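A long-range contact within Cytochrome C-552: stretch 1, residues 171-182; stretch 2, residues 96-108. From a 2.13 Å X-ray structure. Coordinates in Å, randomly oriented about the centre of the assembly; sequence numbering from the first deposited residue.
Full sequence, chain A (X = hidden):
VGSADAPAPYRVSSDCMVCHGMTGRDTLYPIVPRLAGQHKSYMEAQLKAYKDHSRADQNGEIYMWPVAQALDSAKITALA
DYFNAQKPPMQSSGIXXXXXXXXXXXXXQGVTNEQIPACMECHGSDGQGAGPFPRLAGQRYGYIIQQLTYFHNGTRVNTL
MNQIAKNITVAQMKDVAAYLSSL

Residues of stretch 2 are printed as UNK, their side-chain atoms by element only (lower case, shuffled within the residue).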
# COMPACT_ATOMS: atom_id res chain seq x y z
N ALA A 171 -0.70 17.81 -0.76
CA ALA A 171 0.70 18.14 -0.60
C ALA A 171 1.41 17.19 0.38
O ALA A 171 2.50 16.70 0.08
CB ALA A 171 0.84 19.57 -0.14
N GLN A 172 0.80 16.94 1.54
CA GLN A 172 1.39 16.05 2.53
C GLN A 172 1.38 14.60 2.04
O GLN A 172 2.31 13.84 2.31
CB GLN A 172 0.63 16.16 3.85
CG GLN A 172 0.71 17.55 4.49
CD GLN A 172 -0.34 17.78 5.58
OE1 GLN A 172 -1.44 17.22 5.52
NE2 GLN A 172 -0.00 18.61 6.56
N MET A 173 0.32 14.22 1.32
CA MET A 173 0.26 12.86 0.78
C MET A 173 1.50 12.62 -0.05
O MET A 173 2.11 11.55 0.01
CB MET A 173 -0.95 12.68 -0.13
CG MET A 173 -2.28 12.59 0.58
SD MET A 173 -3.58 12.35 -0.63
CE MET A 173 -5.02 12.50 0.44
N LYS A 174 1.89 13.63 -0.83
CA LYS A 174 3.07 13.54 -1.69
C LYS A 174 4.35 13.39 -0.85
O LYS A 174 5.25 12.62 -1.19
CB LYS A 174 3.16 14.79 -2.57
CG LYS A 174 2.03 14.91 -3.59
CD LYS A 174 2.21 16.18 -4.42
CE LYS A 174 1.21 16.25 -5.57
NZ LYS A 174 1.39 17.50 -6.35
N ASP A 175 4.42 14.13 0.25
CA ASP A 175 5.59 14.04 1.11
C ASP A 175 5.70 12.69 1.75
O ASP A 175 6.73 12.04 1.63
CB ASP A 175 5.55 15.14 2.15
CG ASP A 175 5.66 16.48 1.51
OD1 ASP A 175 5.96 16.43 0.30
OD2 ASP A 175 5.47 17.53 2.15
N VAL A 176 4.64 12.24 2.40
CA VAL A 176 4.71 10.93 3.02
C VAL A 176 5.00 9.88 1.94
O VAL A 176 5.76 8.96 2.17
CB VAL A 176 3.40 10.61 3.75
CG1 VAL A 176 3.54 9.28 4.48
CG2 VAL A 176 3.11 11.71 4.75
N ALA A 177 4.41 10.04 0.75
CA ALA A 177 4.66 9.09 -0.33
C ALA A 177 6.13 9.12 -0.75
O ALA A 177 6.77 8.08 -0.89
CB ALA A 177 3.75 9.40 -1.54
N ALA A 178 6.65 10.33 -0.97
CA ALA A 178 8.04 10.47 -1.38
C ALA A 178 8.88 9.73 -0.35
O ALA A 178 9.65 8.83 -0.69
CB ALA A 178 8.43 11.94 -1.42
N TYR A 179 8.71 10.08 0.92
CA TYR A 179 9.48 9.43 1.97
C TYR A 179 9.36 7.90 1.95
O TYR A 179 10.35 7.19 1.81
CB TYR A 179 9.07 9.98 3.35
CG TYR A 179 9.69 9.23 4.50
CD1 TYR A 179 8.91 8.46 5.37
CD2 TYR A 179 11.07 9.24 4.70
CE1 TYR A 179 9.49 7.72 6.39
CE2 TYR A 179 11.66 8.50 5.73
CZ TYR A 179 10.87 7.74 6.57
OH TYR A 179 11.45 7.00 7.57
N LEU A 180 8.15 7.39 2.09
CA LEU A 180 7.92 5.95 2.11
C LEU A 180 8.46 5.18 0.91
O LEU A 180 9.04 4.11 1.06
CB LEU A 180 6.41 5.68 2.26
CG LEU A 180 5.80 5.42 3.65
CD1 LEU A 180 6.79 5.70 4.79
CD2 LEU A 180 4.56 6.29 3.80
N SER A 181 8.27 5.73 -0.29
CA SER A 181 8.73 5.05 -1.49
C SER A 181 10.24 5.09 -1.65
O SER A 181 10.80 4.39 -2.50
CB SER A 181 8.07 5.67 -2.74
OG SER A 181 8.52 7.00 -2.94
N SER A 182 10.90 5.89 -0.82
CA SER A 182 12.35 5.98 -0.91
C SER A 182 13.02 4.98 0.00
O SER A 182 14.22 4.79 -0.07
CB SER A 182 12.82 7.39 -0.55
OG SER A 182 12.62 7.64 0.84
N UNK A 96 13.61 9.81 -7.87
CA UNK A 96 13.58 10.82 -6.83
C UNK A 96 12.23 11.52 -6.72
O UNK A 96 11.69 12.01 -7.72
c UNK A 96 14.65 11.89 -7.10
c UNK A 96 17.02 12.55 -7.47
n UNK A 96 18.20 11.80 -9.55
c UNK A 96 16.05 11.37 -7.35
c UNK A 96 18.35 12.15 -8.11
N UNK A 97 11.69 11.58 -5.51
CA UNK A 97 10.43 12.26 -5.26
C UNK A 97 10.64 13.35 -4.21
O UNK A 97 11.15 13.08 -3.12
c UNK A 97 8.93 10.30 -5.87
c UNK A 97 9.35 11.27 -4.80
c UNK A 97 9.09 8.96 -5.97
c UNK A 97 8.10 9.65 -7.80
n UNK A 97 8.31 10.70 -7.03
n UNK A 97 8.56 8.58 -7.18
N UNK A 98 10.27 14.58 -4.55
CA UNK A 98 10.43 15.71 -3.64
C UNK A 98 9.59 15.52 -2.38
O UNK A 98 8.53 14.90 -2.43
c UNK A 98 10.03 17.00 -4.33
N UNK A 99 10.08 16.06 -1.27
CA UNK A 99 9.35 15.98 -0.01
C UNK A 99 9.72 14.89 0.97
O UNK A 99 9.07 14.78 2.00
N UNK A 100 10.75 14.08 0.68
CA UNK A 100 11.15 13.00 1.58
C UNK A 100 11.27 13.46 3.04
O UNK A 100 10.70 12.85 3.94
c UNK A 100 12.48 12.37 1.11
N UNK A 101 12.01 14.55 3.27
CA UNK A 101 12.18 15.11 4.61
C UNK A 101 10.83 15.42 5.23
O UNK A 101 10.54 15.05 6.36
n UNK A 101 15.24 19.25 6.85
c UNK A 101 14.49 16.21 4.57
c UNK A 101 13.00 16.40 4.55
c UNK A 101 14.54 18.05 6.29
c UNK A 101 15.16 17.52 4.99
N UNK A 102 10.01 16.14 4.47
CA UNK A 102 8.67 16.51 4.91
C UNK A 102 7.91 15.26 5.32
O UNK A 102 7.39 15.17 6.43
o UNK A 102 8.01 19.32 5.20
c UNK A 102 8.69 19.45 4.16
o UNK A 102 9.38 20.45 3.90
c UNK A 102 7.93 17.16 3.75
c UNK A 102 8.65 18.33 3.18
N UNK A 103 7.86 14.30 4.40
CA UNK A 103 7.16 13.05 4.64
C UNK A 103 7.71 12.30 5.83
O UNK A 103 6.95 11.64 6.54
N UNK A 104 9.02 12.38 6.04
CA UNK A 104 9.60 11.66 7.16
C UNK A 104 9.08 12.22 8.48
O UNK A 104 8.70 11.46 9.37
n UNK A 104 15.28 10.22 9.51
c UNK A 104 11.76 10.93 8.27
c UNK A 104 11.13 11.75 7.15
c UNK A 104 13.28 10.92 8.21
c UNK A 104 13.83 9.99 9.28
N UNK A 105 9.07 13.54 8.59
CA UNK A 105 8.59 14.20 9.80
C UNK A 105 7.14 13.81 10.03
O UNK A 105 6.73 13.51 11.15
c UNK A 105 8.72 15.70 9.66
N UNK A 106 6.36 13.79 8.95
CA UNK A 106 4.96 13.42 9.03
C UNK A 106 4.80 11.99 9.47
O UNK A 106 4.05 11.67 10.40
c UNK A 106 2.89 12.94 7.71
c UNK A 106 4.26 13.59 7.68
c UNK A 106 3.78 15.36 5.85
c UNK A 106 4.14 15.08 7.33
N UNK A 107 5.51 11.10 8.81
CA UNK A 107 5.39 9.68 9.14
C UNK A 107 5.73 9.38 10.59
O UNK A 107 4.98 8.64 11.28
c UNK A 107 6.93 6.67 9.30
c UNK A 107 5.68 4.66 8.90
c UNK A 107 5.10 6.71 7.77
c UNK A 107 4.87 5.36 8.00
c UNK A 107 6.30 8.84 8.23
c UNK A 107 6.72 5.32 9.55
c UNK A 107 6.12 7.37 8.42
N UNK A 108 6.86 9.93 11.05
CA UNK A 108 7.33 9.67 12.41
C UNK A 108 6.73 10.55 13.49
O UNK A 108 6.48 10.08 14.60
c UNK A 108 8.86 9.80 12.49
c UNK A 108 9.58 8.84 11.56
n UNK A 108 10.68 9.30 10.99
o UNK A 108 9.17 7.70 11.38

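Position 96 carries four carbons in a row ending in nitrogen; its CA-to-CB bond points away from stretch 1, and no atom of the side chain comes within 8 Å: K96. Position 97 has one carbon and then a five-membered ring of three carbons and two nitrogens, which only histidine supplies. Its CB lies 3.6 Å from A178 CB, and H97 CD2 lies 3.7 Å from S181 OG. Position 98 has a single carbon, pointing away, so it is A98; the backbone makes the contact, with A98 O 3.1 Å from A178 CB.

Position 99 has no side-chain atoms, hence G99. Its phi/psi of 97/4 would jam a CB against the preceding carbonyl, and an ideal CB would stand 2.1 Å from D175 OD1. G99 occupies the N-cap position of the helix that follows. Position 100, again one carbon, is A100, and its carbonyl A100 O reaches Y179 CB at 3.4 Å. Position 101, four carbons in a row and a terminal nitrogen, points away and touches nothing on stretch 1: K101.

Position 102 has three carbons, the third carrying two oxygens: E102. Its CB is 3.0 Å from D175 OD2, but the end leads away, leaving like charges at 4.4 Å between D175 OD2 and E102 OE2. Position 103 is bare, so G103. An ideal CB would be 1.8 Å from D175 O; without one, G103 CA makes a CA-H...O contact to D175 O at 3.2 Å, with 151° at the hydrogen.

Position 104, an extended four-carbon chain ending in nitrogen, is K104. Its CA lies 3.6 Å from the centroid of the Y179 ring, 12° off the normal, while the chain's end leads away. Position 105 has one carbon, pointing away: A105. Position 106 has four carbons, forked at the first with one arm two carbons long, which identifies I106; I106 CG2 packs 3.2 Å from V176 CG2. Position 107 bears one carbon and a six-carbon ring: F107. L180 CD1 covers one face, 4.0 Å from the ring centroid. Position 108 has two carbons, the second bearing one oxygen and one nitrogen: N108, which borders the site of Y179.

The helices cross at -94°, their axes approaching to 6.5 Å. This closeness rests on G103, whose CA lies 3.6 Å from V176 CA. Y179 enters as a knob among G103, K104, F107 and N108, while V176 and L180 extend the apolar packing. With no hydrogen bond across the stretches, shape complementarity over 689 Å² of buried surface characterises the contact.

Stretch 2 96-108: KHAGAKEGKAIFN
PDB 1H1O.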